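Local coordinates for protein mirolysin (Tannerella forsythia, PDB 7OD0) that is a zinc metallopeptidase of the pappalysin family of metzincins that probably cleaves peptide bonds in protein substrates, at residues A[168-173]-A[230-235]. Sequence-based numbering, arbitrary orientation.
Sequences ATHEVG and MDYTYD. With ZN (zinc ion), chain J; V7Q (2,1,3-benzothiadiazol-4-ylmethanamine), chain G; ACT (acetate ion), chain I.
The methyl of M230 packs against one face of the imidazole of H170: CE sits 4.2 Å from the ring centroid, only 5° off the ring normal, a CH-pi contact over the centre of the face. M230 reaches this place through a chain bent at both chi2 and chi3, which also brings CE to 3.4 Å from the backbone O of H170, while SD passes 4.1 Å from CA of G173. M230 is consistent with the Met-turn methionine of metzincins, packed against a face of a zinc-binding histidine. The opposite face of the imidazole takes V7Q, whose C3 is 3.4 Å from H170 CD2, toward the rim. Between these two layers H170 binds zinc through NE2 at 2.0 Å, and its ND1 donates to the backbone O of Y229; the two bonds together fix the rotation of the ring. H174, of the same HExxH motif, and H180 supply the other protein ligands, consistent with the three-histidine zinc site of metzincins. An acetate, probably from the crystallisation liquor, also binds the metal through its O. That oxygen accepts a hydrogen bond of 2.7 Å from Y232 OH, near the plane of the phenol ring, and E171 OE2 lies 2.6 Å from the acetate OXT. The rings of H170 and Y232 lie near parallel, at 27°, but are slid so far apart that they barely overlap, and Y232 carries the benzothiadiazole over one face. The turn itself is held by D231, whose OD1 accepts from Y232 N and N205 N. The contact joins helix 166-175, packed against helix 27-40 and strand 145-148, to the loop that precedes helix 243-250.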
loop_
_atom_site.group_PDB
_atom_site.type_symbol
_atom_site.label_atom_id
_atom_site.label_comp_id
_atom_site.label_asym_id
_atom_site.label_seq_id
_atom_site.Cartn_x
_atom_site.Cartn_y
_atom_site.Cartn_z
ATOM N N ALA A 168 -3.601 2.283 1.833
ATOM C CA ALA A 168 -2.853 1.010 1.954
ATOM C C ALA A 168 -2.393 0.557 0.561
ATOM O O ALA A 168 -1.241 0.127 0.448
ATOM C CB ALA A 168 -3.712 -0.032 2.621
ATOM N N THR A 169 -3.247 0.657 -0.470
ATOM C CA THR A 169 -2.866 0.304 -1.871
ATOM C C THR A 169 -1.634 1.123 -2.279
ATOM O O THR A 169 -0.652 0.535 -2.761
ATOM C CB THR A 169 -4.017 0.544 -2.855
ATOM O OG1 THR A 169 -5.108 -0.294 -2.463
ATOM C CG2 THR A 169 -3.626 0.258 -4.300
ATOM N N HIS A 170 -1.675 2.443 -2.061
ATOM C CA HIS A 170 -0.580 3.394 -2.391
ATOM C C HIS A 170 0.695 2.995 -1.618
ATOM O O HIS A 170 1.773 2.922 -2.238
ATOM C CB HIS A 170 -1.088 4.822 -2.115
ATOM C CG HIS A 170 -0.103 5.932 -2.245
ATOM N ND1 HIS A 170 -0.169 6.851 -3.287
ATOM C CD2 HIS A 170 0.910 6.336 -1.444
ATOM C CE1 HIS A 170 0.795 7.742 -3.153
ATOM N NE2 HIS A 170 1.459 7.467 -2.007
ATOM N N GLU A 171 0.584 2.764 -0.309
ATOM C CA GLU A 171 1.733 2.421 0.568
ATOM C C GLU A 171 2.297 1.046 0.194
ATOM O O GLU A 171 3.532 0.872 0.188
ATOM C CB GLU A 171 1.340 2.444 2.049
ATOM C CG GLU A 171 0.950 3.818 2.583
ATOM C CD GLU A 171 1.856 4.996 2.254
ATOM O OE1 GLU A 171 3.051 4.772 1.902
ATOM O OE2 GLU A 171 1.363 6.155 2.376
ATOM N N VAL A 172 1.451 0.069 -0.069
ATOM C CA VAL A 172 1.970 -1.248 -0.517
ATOM C C VAL A 172 2.701 -1.044 -1.847
ATOM O O VAL A 172 3.792 -1.637 -2.010
ATOM C CB VAL A 172 0.873 -2.312 -0.527
ATOM C CG1 VAL A 172 1.331 -3.581 -1.200
ATOM C CG2 VAL A 172 0.384 -2.583 0.892
ATOM N N GLY A 173 2.191 -0.163 -2.717
ATOM C CA GLY A 173 2.899 0.279 -3.936
ATOM C C GLY A 173 4.356 0.691 -3.660
ATOM O O GLY A 173 5.257 0.173 -4.329
ATOM N N MET A 230 -0.647 5.727 -7.364
ATOM C CA MET A 230 0.587 6.385 -6.881
ATOM C C MET A 230 0.508 7.916 -7.072
ATOM O O MET A 230 1.543 8.574 -6.972
ATOM C CB MET A 230 1.804 5.802 -7.613
ATOM C CG MET A 230 1.933 4.320 -7.448
ATOM S SD MET A 230 1.704 3.730 -5.743
ATOM C CE MET A 230 3.033 4.586 -4.908
ATOM N N ASP A 231 -0.681 8.473 -7.308
ATOM C CA ASP A 231 -0.897 9.938 -7.225
ATOM C C ASP A 231 -1.445 10.246 -5.828
ATOM O O ASP A 231 -1.496 9.321 -4.975
ATOM C CB ASP A 231 -1.766 10.449 -8.374
ATOM C CG ASP A 231 -1.434 11.885 -8.750
ATOM O OD1 ASP A 231 -0.851 12.597 -7.901
ATOM O OD2 ASP A 231 -1.799 12.297 -9.861
ATOM N N TYR A 232 -1.811 11.498 -5.571
ATOM C CA TYR A 232 -2.297 11.918 -4.233
ATOM C C TYR A 232 -3.801 12.241 -4.283
ATOM O O TYR A 232 -4.304 13.012 -3.436
ATOM C CB TYR A 232 -1.454 13.097 -3.762
ATOM C CG TYR A 232 -0.198 12.774 -3.002
ATOM C CD1 TYR A 232 0.062 11.520 -2.471
ATOM C CD2 TYR A 232 0.693 13.798 -2.706
ATOM C CE1 TYR A 232 1.191 11.289 -1.699
ATOM C CE2 TYR A 232 1.847 13.569 -1.980
ATOM C CZ TYR A 232 2.086 12.315 -1.459
ATOM O OH TYR A 232 3.203 12.101 -0.701
ATOM N N THR A 233 -4.524 11.638 -5.217
ATOM C CA THR A 233 -5.962 11.953 -5.431
ATOM C C THR A 233 -6.813 11.205 -4.403
ATOM O O THR A 233 -6.309 10.334 -3.719
ATOM C CB THR A 233 -6.380 11.645 -6.875
ATOM O OG1 THR A 233 -5.878 10.362 -7.225
ATOM C CG2 THR A 233 -5.837 12.659 -7.860
ATOM N N TYR A 234 -8.069 11.614 -4.278
ATOM C CA TYR A 234 -9.091 10.999 -3.403
ATOM C C TYR A 234 -9.234 9.517 -3.759
ATOM O O TYR A 234 -9.122 9.160 -4.963
ATOM C CB TYR A 234 -10.409 11.730 -3.594
ATOM C CG TYR A 234 -10.522 13.099 -2.964
ATOM C CD1 TYR A 234 -9.596 13.580 -2.060
ATOM C CD2 TYR A 234 -11.622 13.888 -3.236
ATOM C CE1 TYR A 234 -9.754 14.819 -1.446
ATOM C CE2 TYR A 234 -11.805 15.116 -2.632
ATOM C CZ TYR A 234 -10.867 15.585 -1.741
ATOM O OH TYR A 234 -11.075 16.810 -1.185
ATOM N N ASP A 235 -9.507 8.692 -2.746
ATOM C CA ASP A 235 -9.629 7.216 -2.887
ATOM C C ASP A 235 -10.595 6.843 -4.028
ATOM O O ASP A 235 -10.266 5.902 -4.768
ATOM C CB ASP A 235 -10.091 6.560 -1.589
ATOM C CG ASP A 235 -9.039 6.447 -0.501
ATOM O OD1 ASP A 235 -8.071 7.264 -0.513
ATOM O OD2 ASP A 235 -9.218 5.574 0.379
HETATM ZN ZN ZN J . 3.304 8.152 -1.584
HETATM N N1 V7Q G . -4.238 8.915 -2.244
HETATM C C1 V7Q G . -3.168 8.067 -1.677
HETATM C C2 V7Q G . -2.339 8.719 -0.595
HETATM C C3 V7Q G . -1.531 7.958 0.252
HETATM C C4 V7Q G . -0.732 8.531 1.227
HETATM C C5 V7Q G . -0.704 9.877 1.433
HETATM C C6 V7Q G . -1.512 10.686 0.602
HETATM N N2 V7Q G . -1.629 12.031 0.656
HETATM S S1 V7Q G . -2.842 12.392 -0.347
HETATM N N3 V7Q G . -3.056 10.985 -1.109
HETATM C C7 V7Q G . -2.329 10.091 -0.414
HETATM C C ACT I . 3.764 8.757 0.964
HETATM O O ACT I . 3.613 9.497 -0.010
HETATM O OXT ACT I . 2.917 7.935 1.318
HETATM C CH3 ACT I . 5.090 8.816 1.745
#